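Local coordinates for protein bacteriophage virulence determinant (Salmonella enterica subsp. enterica serovar Typhimurium str. 14028S, PDB 6GGR) that probably acts as a zinc-dependent protease of the PipA family of Salmonella effectors, whose known members cleave NF-kappaB subunits in the host cell, at residues E147-N152 against Q156-T161; R89-Y94 against V188-I193. All blocks are in the same frame, centred on the assembly; numbering follows the deposited sequence.

In the fold
Contact 1 is a local hairpin and contact 2 a long-range helix pair, their centres 18 Å apart and their nearest atoms about 6 Å apart without touching. Along the chain the order is 89-94, 147-152, 156-161, 188-193, so the hairpin forms within the span that contact 2 brings together. Helix 160-173 relates the two: it starts at the end of segment 156-161, carries His166 and His170, which bind zinc in a structure of this protein though none is bound to this chain here, and meets both helices of contact 2, through Thr173 at Leu91 and Val169 at Tyr190. Both contacts approach His166: contact 1 is partly buried and faces another protein, contact 2 is buried among helices.

Contact 1: E147-N152 against Q156-T161; sequences EYYESN and QQFDTT
Tyr149 offers one ring face to Gln156, whose CB lies over it, 3.6 Å from the ring centroid, in a CH-pi contact. An edge of the same ring, at CD2, is turned to the face of Phe158, an edge-to-face pair with centroids 5.3 Å apart and planes inclined by 59°. Tyr149 reaches this place because its CG stands between its backbone N and carbonyl carbon (chi1 68°), which swings the ring across toward the partner strand. Its hydroxyl is held by the carbonyl of Pro203, and Arg162 adds a cation-pi contact. Beside Tyr149, Gln156 CG lies 3.4 Å from Ser151 OG, and the bend at chi2 (-62°) turns the amide beyond it; Gln156 NE2 and Ser151 OG both bond to Gly154 O in the connecting loop. On the other face of the ribbon, Tyr148 and Gln157 run side by side, with Tyr148 CE2 3.4 Å from Gln157 CG. Three backbone bonds underlie the arrangement: Tyr149 N to Gln156 O (2.8 Å), Gln156 N to Tyr149 O (2.9 Å) and Phe158 N to Glu147 O (2.8 Å). Past the last, a water accepts from Glu147 N and donates to Phe158 O. Outside the two segments, a chain of another protein gives Glu147 OE1 a basic partner and packs its backbone on Tyr148 and Gln157. The whole is an antiparallel beta hairpin running into helix 160-173, with the side chain of Phe158 about 6 Å from that of His166, a zinc-binding residue whose metal is absent from this chain; the partner's contact is consistent with binding beside that site.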
loop_
_atom_site.group_PDB
_atom_site.type_symbol
_atom_site.label_atom_id
_atom_site.label_comp_id
_atom_site.label_asym_id
_atom_site.label_seq_id
_atom_site.Cartn_x
_atom_site.Cartn_y
_atom_site.Cartn_z
ATOM N N GLU B 147 4.939 -3.501 -8.829
ATOM C CA GLU B 147 4.495 -4.183 -7.626
ATOM C C GLU B 147 3.863 -5.504 -8.035
ATOM O O GLU B 147 3.267 -5.621 -9.109
ATOM C CB GLU B 147 3.514 -3.322 -6.825
ATOM C CG GLU B 147 4.168 -2.082 -6.210
ATOM C CD GLU B 147 3.389 -1.525 -5.035
ATOM O OE1 GLU B 147 2.597 -0.579 -5.232
ATOM O OE2 GLU B 147 3.565 -2.042 -3.912
ATOM N N TYR B 148 4.028 -6.486 -7.182
ATOM C CA TYR B 148 3.685 -7.855 -7.472
ATOM C C TYR B 148 2.607 -8.497 -6.605
ATOM O O TYR B 148 2.394 -8.109 -5.540
ATOM C CB TYR B 148 4.988 -8.741 -7.467
ATOM C CG TYR B 148 5.995 -8.417 -8.594
ATOM C CD1 TYR B 148 6.886 -7.396 -8.471
ATOM C CD2 TYR B 148 6.016 -9.124 -9.770
ATOM C CE1 TYR B 148 7.763 -7.096 -9.425
ATOM C CE2 TYR B 148 6.885 -8.859 -10.746
ATOM C CZ TYR B 148 7.794 -7.842 -10.585
ATOM O OH TYR B 148 8.638 -7.540 -11.569
ATOM N N TYR B 149 1.916 -9.453 -7.179
ATOM C CA TYR B 149 1.000 -10.265 -6.395
ATOM C C TYR B 149 1.332 -11.735 -6.608
ATOM O O TYR B 149 2.003 -12.112 -7.574
ATOM C CB TYR B 149 -0.473 -9.976 -6.750
ATOM C CG TYR B 149 -0.929 -10.405 -8.134
ATOM C CD1 TYR B 149 -1.296 -11.719 -8.393
ATOM C CD2 TYR B 149 -1.032 -9.485 -9.170
ATOM C CE1 TYR B 149 -1.732 -12.110 -9.653
ATOM C CE2 TYR B 149 -1.466 -9.867 -10.432
ATOM C CZ TYR B 149 -1.816 -11.177 -10.665
ATOM O OH TYR B 149 -2.244 -11.546 -11.920
ATOM N N GLU B 150 0.864 -12.569 -5.688
ATOM C CA GLU B 150 1.209 -13.982 -5.695
ATOM C C GLU B 150 0.207 -14.773 -6.528
ATOM O O GLU B 150 -1.004 -14.549 -6.442
ATOM C CB GLU B 150 1.251 -14.525 -4.269
ATOM C CG GLU B 150 1.975 -15.856 -4.148
ATOM C CD GLU B 150 2.544 -16.082 -2.760
ATOM O OE1 GLU B 150 1.836 -15.797 -1.771
ATOM O OE2 GLU B 150 3.703 -16.533 -2.660
ATOM N N SER B 151 0.725 -15.696 -7.338
ATOM C CA SER B 151 -0.097 -16.576 -8.157
ATOM C C SER B 151 0.552 -17.949 -8.207
ATOM O O SER B 151 1.656 -18.159 -7.698
ATOM C CB SER B 151 -0.274 -16.030 -9.580
ATOM O OG SER B 151 0.857 -16.335 -10.381
ATOM N N ASN B 152 -0.145 -18.896 -8.838
ATOM C CA ASN B 152 0.410 -20.232 -9.015
ATOM C C ASN B 152 1.517 -20.257 -10.060
ATOM O O ASN B 152 2.297 -21.214 -10.093
ATOM C CB ASN B 152 -0.689 -21.216 -9.412
ATOM C CG ASN B 152 -1.696 -21.446 -8.302
ATOM O OD1 ASN B 152 -1.338 -21.493 -7.124
ATOM N ND2 ASN B 152 -2.962 -21.596 -8.672
ATOM N N GLN B 156 3.332 -12.079 -10.157
ATOM C CA GLN B 156 2.792 -11.365 -11.303
ATOM C C GLN B 156 2.809 -9.872 -11.018
ATOM O O GLN B 156 2.541 -9.445 -9.890
ATOM C CB GLN B 156 1.356 -11.812 -11.605
ATOM C CG GLN B 156 1.190 -13.305 -11.784
ATOM C CD GLN B 156 1.975 -13.836 -12.960
ATOM O OE1 GLN B 156 1.826 -13.357 -14.083
ATOM N NE2 GLN B 156 2.828 -14.823 -12.708
ATOM N N GLN B 157 3.122 -9.084 -12.039
ATOM C CA GLN B 157 3.052 -7.636 -11.908
ATOM C C GLN B 157 1.601 -7.187 -11.861
ATOM O O GLN B 157 0.758 -7.684 -12.613
ATOM C CB GLN B 157 3.743 -6.944 -13.083
ATOM C CG GLN B 157 5.218 -7.230 -13.225
ATOM C CD GLN B 157 5.909 -6.228 -14.131
ATOM O OE1 GLN B 157 5.315 -5.228 -14.535
ATOM N NE2 GLN B 157 7.169 -6.489 -14.452
ATOM N N PHE B 158 1.309 -6.240 -10.974
ATOM C CA PHE B 158 0.039 -5.534 -11.058
ATOM C C PHE B 158 -0.014 -4.739 -12.356
ATOM O O PHE B 158 0.968 -4.107 -12.752
ATOM C CB PHE B 158 -0.134 -4.585 -9.873
ATOM C CG PHE B 158 -0.646 -5.243 -8.623
ATOM C CD1 PHE B 158 -1.965 -5.639 -8.528
ATOM C CD2 PHE B 158 0.181 -5.421 -7.529
ATOM C CE1 PHE B 158 -2.448 -6.227 -7.377
ATOM C CE2 PHE B 158 -0.296 -6.007 -6.371
ATOM C CZ PHE B 158 -1.617 -6.411 -6.298
ATOM N N ASP B 159 -1.161 -4.778 -13.022
ATOM C CA ASP B 159 -1.411 -3.940 -14.185
ATOM C C ASP B 159 -2.579 -3.007 -13.889
ATOM O O ASP B 159 -3.281 -3.148 -12.884
ATOM C CB ASP B 159 -1.686 -4.787 -15.436
ATOM C CG ASP B 159 -3.058 -5.442 -15.422
ATOM O OD1 ASP B 159 -3.514 -5.890 -14.347
ATOM O OD2 ASP B 159 -3.683 -5.503 -16.500
ATOM N N THR B 160 -2.778 -2.040 -14.784
ATOM C CA THR B 160 -3.779 -1.002 -14.553
ATOM C C THR B 160 -5.155 -1.614 -14.321
ATOM O O THR B 160 -5.872 -1.228 -13.390
ATOM C CB THR B 160 -3.809 -0.040 -15.742
ATOM O OG1 THR B 160 -2.505 0.515 -15.935
ATOM C CG2 THR B 160 -4.803 1.093 -15.509
ATOM N N THR B 161 -5.542 -2.575 -15.159
ATOM C CA THR B 161 -6.875 -3.157 -15.047
ATOM C C THR B 161 -7.096 -3.751 -13.662
ATOM O O THR B 161 -8.060 -3.400 -12.971
ATOM C CB THR B 161 -7.080 -4.210 -16.132
ATOM O OG1 THR B 161 -6.821 -3.625 -17.414
ATOM C CG2 THR B 161 -8.514 -4.743 -16.101
HETATM O O HOH W 1 3.104 -2.742 -11.254
#

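Contact 2: R89-Y94 against V188-I193; sequences RRLMNY and VEYTNI
Leu91 and Tyr190 carry the apolar part of this contact, both methyls of the leucine resting against one face of the aromatic ring. CD1 stands over the ring centre, 3.9 Å from the centroid and 13° off the normal, a CH-pi contact. CD2 lies farther along the ring, 3.6 Å from Tyr190 CZ and 3.7 Å from Tyr190 OH. In Leu91 the CD1 branch extends straight on from CA (chi2 -179°), which carries it out over the ring while the second methyl is left to reach the phenolic end. Bridging by side chains fits the backbone spacing: the CA atoms of Leu91 and Tyr190 are 9.3 Å apart. The polar part is looser and indirect. Arg90 brings its guanidinium to the ring's edge, with NH2 near the ring plane and 4.3 Å from Tyr190 CE1, a loose approach. What couples the two is a third residue: Asp30 OD1 takes a hydrogen bond from Tyr190 OH and a salt bridge from Arg90 NH1, the latter atom also bonding to Ala33 O. Around them, His29 of helix 24-30 touches both Leu91 and Tyr190, and Val169 of helix 160-173 packs on the tyrosine. The chemistry therefore divides the labour between a methyl-on-ring contact, which joins helices 86-100 and 186-197, and a shared carboxylate, which fixes the hydroxyl in a buried setting. The nearby positive charge of Arg90 would be expected to help Asp30 remain ionised there.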
loop_
_atom_site.group_PDB
_atom_site.type_symbol
_atom_site.label_atom_id
_atom_site.label_comp_id
_atom_site.label_asym_id
_atom_site.label_seq_id
_atom_site.Cartn_x
_atom_site.Cartn_y
_atom_site.Cartn_z
ATOM N N ARG B 89 -21.301 -6.499 -12.946
ATOM C CA ARG B 89 -22.617 -5.883 -13.067
ATOM C C ARG B 89 -23.396 -5.987 -11.762
ATOM O O ARG B 89 -24.159 -5.076 -11.422
ATOM C CB ARG B 89 -23.404 -6.523 -14.219
ATOM C CG ARG B 89 -22.890 -6.150 -15.612
ATOM C CD ARG B 89 -23.899 -6.479 -16.721
ATOM N NE ARG B 89 -24.064 -7.915 -16.950
ATOM C CZ ARG B 89 -23.270 -8.653 -17.723
ATOM N NH1 ARG B 89 -22.235 -8.102 -18.348
ATOM N NH2 ARG B 89 -23.508 -9.951 -17.868
ATOM N N ARG B 90 -23.208 -7.075 -11.011
ATOM C CA ARG B 90 -23.904 -7.234 -9.737
ATOM C C ARG B 90 -23.422 -6.212 -8.715
ATOM O O ARG B 90 -24.228 -5.524 -8.076
ATOM C CB ARG B 90 -23.706 -8.653 -9.202
ATOM C CG ARG B 90 -24.375 -9.732 -10.037
ATOM C CD ARG B 90 -24.502 -11.049 -9.279
ATOM N NE ARG B 90 -23.217 -11.730 -9.096
ATOM C CZ ARG B 90 -22.467 -11.667 -7.999
ATOM N NH1 ARG B 90 -22.849 -10.948 -6.953
ATOM N NH2 ARG B 90 -21.318 -12.332 -7.944
ATOM N N LEU B 91 -22.106 -6.105 -8.538
ATOM C CA LEU B 91 -21.569 -5.134 -7.592
ATOM C C LEU B 91 -21.972 -3.718 -7.985
ATOM O O LEU B 91 -22.466 -2.947 -7.154
ATOM C CB LEU B 91 -20.048 -5.277 -7.516
ATOM C CG LEU B 91 -19.547 -6.694 -7.212
ATOM C CD1 LEU B 91 -18.035 -6.717 -7.124
ATOM C CD2 LEU B 91 -20.164 -7.235 -5.930
ATOM N N MET B 92 -21.804 -3.373 -9.263
ATOM C CA MET B 92 -22.123 -2.025 -9.723
ATOM C C MET B 92 -23.612 -1.734 -9.582
ATOM O O MET B 92 -24.005 -0.678 -9.070
ATOM C CB MET B 92 -21.685 -1.854 -11.178
ATOM C CG MET B 92 -21.950 -0.467 -11.742
ATOM S SD MET B 92 -20.951 0.792 -10.923
ATOM C CE MET B 92 -21.898 2.264 -11.298
ATOM N N ASN B 93 -24.459 -2.655 -10.048
ATOM C CA ASN B 93 -25.903 -2.449 -9.966
ATOM C C ASN B 93 -26.334 -2.219 -8.526
ATOM O O ASN B 93 -27.017 -1.236 -8.219
ATOM C CB ASN B 93 -26.645 -3.650 -10.555
ATOM C CG ASN B 93 -26.638 -3.667 -12.074
ATOM O OD1 ASN B 93 -26.404 -2.649 -12.720
ATOM N ND2 ASN B 93 -26.919 -4.833 -12.653
ATOM N N TYR B 94 -25.956 -3.129 -7.627
ATOM C CA TYR B 94 -26.285 -2.956 -6.216
ATOM C C TYR B 94 -25.823 -1.591 -5.719
ATOM O O TYR B 94 -26.610 -0.818 -5.160
ATOM C CB TYR B 94 -25.644 -4.081 -5.404
ATOM C CG TYR B 94 -26.065 -4.191 -3.947
ATOM C CD1 TYR B 94 -26.727 -3.166 -3.280
ATOM C CD2 TYR B 94 -25.782 -5.333 -3.229
ATOM C CE1 TYR B 94 -27.085 -3.300 -1.954
ATOM C CE2 TYR B 94 -26.132 -5.462 -1.933
ATOM C CZ TYR B 94 -26.783 -4.453 -1.289
ATOM O OH TYR B 94 -27.131 -4.606 0.032
ATOM N N VAL B 188 -10.006 -9.433 -3.420
ATOM C CA VAL B 188 -9.159 -10.182 -4.341
ATOM C C VAL B 188 -9.996 -11.184 -5.128
ATOM O O VAL B 188 -9.893 -11.279 -6.356
ATOM C CB VAL B 188 -8.017 -10.873 -3.574
ATOM C CG1 VAL B 188 -7.268 -11.853 -4.477
ATOM C CG2 VAL B 188 -7.050 -9.829 -3.007
ATOM N N GLU B 189 -10.847 -11.941 -4.435
ATOM C CA GLU B 189 -11.619 -12.973 -5.117
ATOM C C GLU B 189 -12.549 -12.356 -6.153
ATOM O O GLU B 189 -12.611 -12.818 -7.298
ATOM C CB GLU B 189 -12.395 -13.816 -4.102
ATOM C CG GLU B 189 -11.483 -14.612 -3.172
ATOM C CD GLU B 189 -12.079 -15.933 -2.728
ATOM O OE1 GLU B 189 -13.274 -16.175 -2.995
ATOM O OE2 GLU B 189 -11.344 -16.732 -2.106
ATOM N N TYR B 190 -13.271 -11.299 -5.772
ATOM C CA TYR B 190 -14.076 -10.555 -6.739
ATOM C C TYR B 190 -13.229 -10.099 -7.917
ATOM O O TYR B 190 -13.608 -10.279 -9.080
ATOM C CB TYR B 190 -14.722 -9.340 -6.064
ATOM C CG TYR B 190 -16.076 -9.578 -5.437
ATOM C CD1 TYR B 190 -17.064 -10.298 -6.100
ATOM C CD2 TYR B 190 -16.375 -9.061 -4.184
ATOM C CE1 TYR B 190 -18.307 -10.502 -5.526
ATOM C CE2 TYR B 190 -17.613 -9.264 -3.600
ATOM C CZ TYR B 190 -18.575 -9.983 -4.276
ATOM O OH TYR B 190 -19.806 -10.183 -3.696
ATOM N N THR B 191 -12.075 -9.489 -7.632
ATOM C CA THR B 191 -11.224 -8.982 -8.699
ATOM C C THR B 191 -10.770 -10.111 -9.617
ATOM O O THR B 191 -10.804 -9.969 -10.845
ATOM C CB THR B 191 -10.026 -8.237 -8.102
ATOM O OG1 THR B 191 -10.498 -7.149 -7.293
ATOM C CG2 THR B 191 -9.126 -7.677 -9.190
ATOM N N ASN B 192 -10.364 -11.249 -9.045
ATOM C CA ASN B 192 -9.969 -12.390 -9.869
ATOM C C ASN B 192 -11.090 -12.799 -10.817
ATOM O O ASN B 192 -10.855 -13.051 -12.005
ATOM C CB ASN B 192 -9.577 -13.576 -8.988
ATOM C CG ASN B 192 -8.222 -13.400 -8.323
ATOM O OD1 ASN B 192 -7.434 -12.528 -8.691
ATOM N ND2 ASN B 192 -7.937 -14.253 -7.348
ATOM N N ILE B 193 -12.317 -12.892 -10.301
ATOM C CA ILE B 193 -13.441 -13.381 -11.098
ATOM C C ILE B 193 -13.798 -12.382 -12.191
ATOM O O ILE B 193 -14.038 -12.757 -13.345
ATOM C CB ILE B 193 -14.650 -13.663 -10.191
ATOM C CG1 ILE B 193 -14.308 -14.759 -9.181
ATOM C CG2 ILE B 193 -15.869 -14.062 -11.033
ATOM C CD1 ILE B 193 -15.311 -14.886 -8.047
#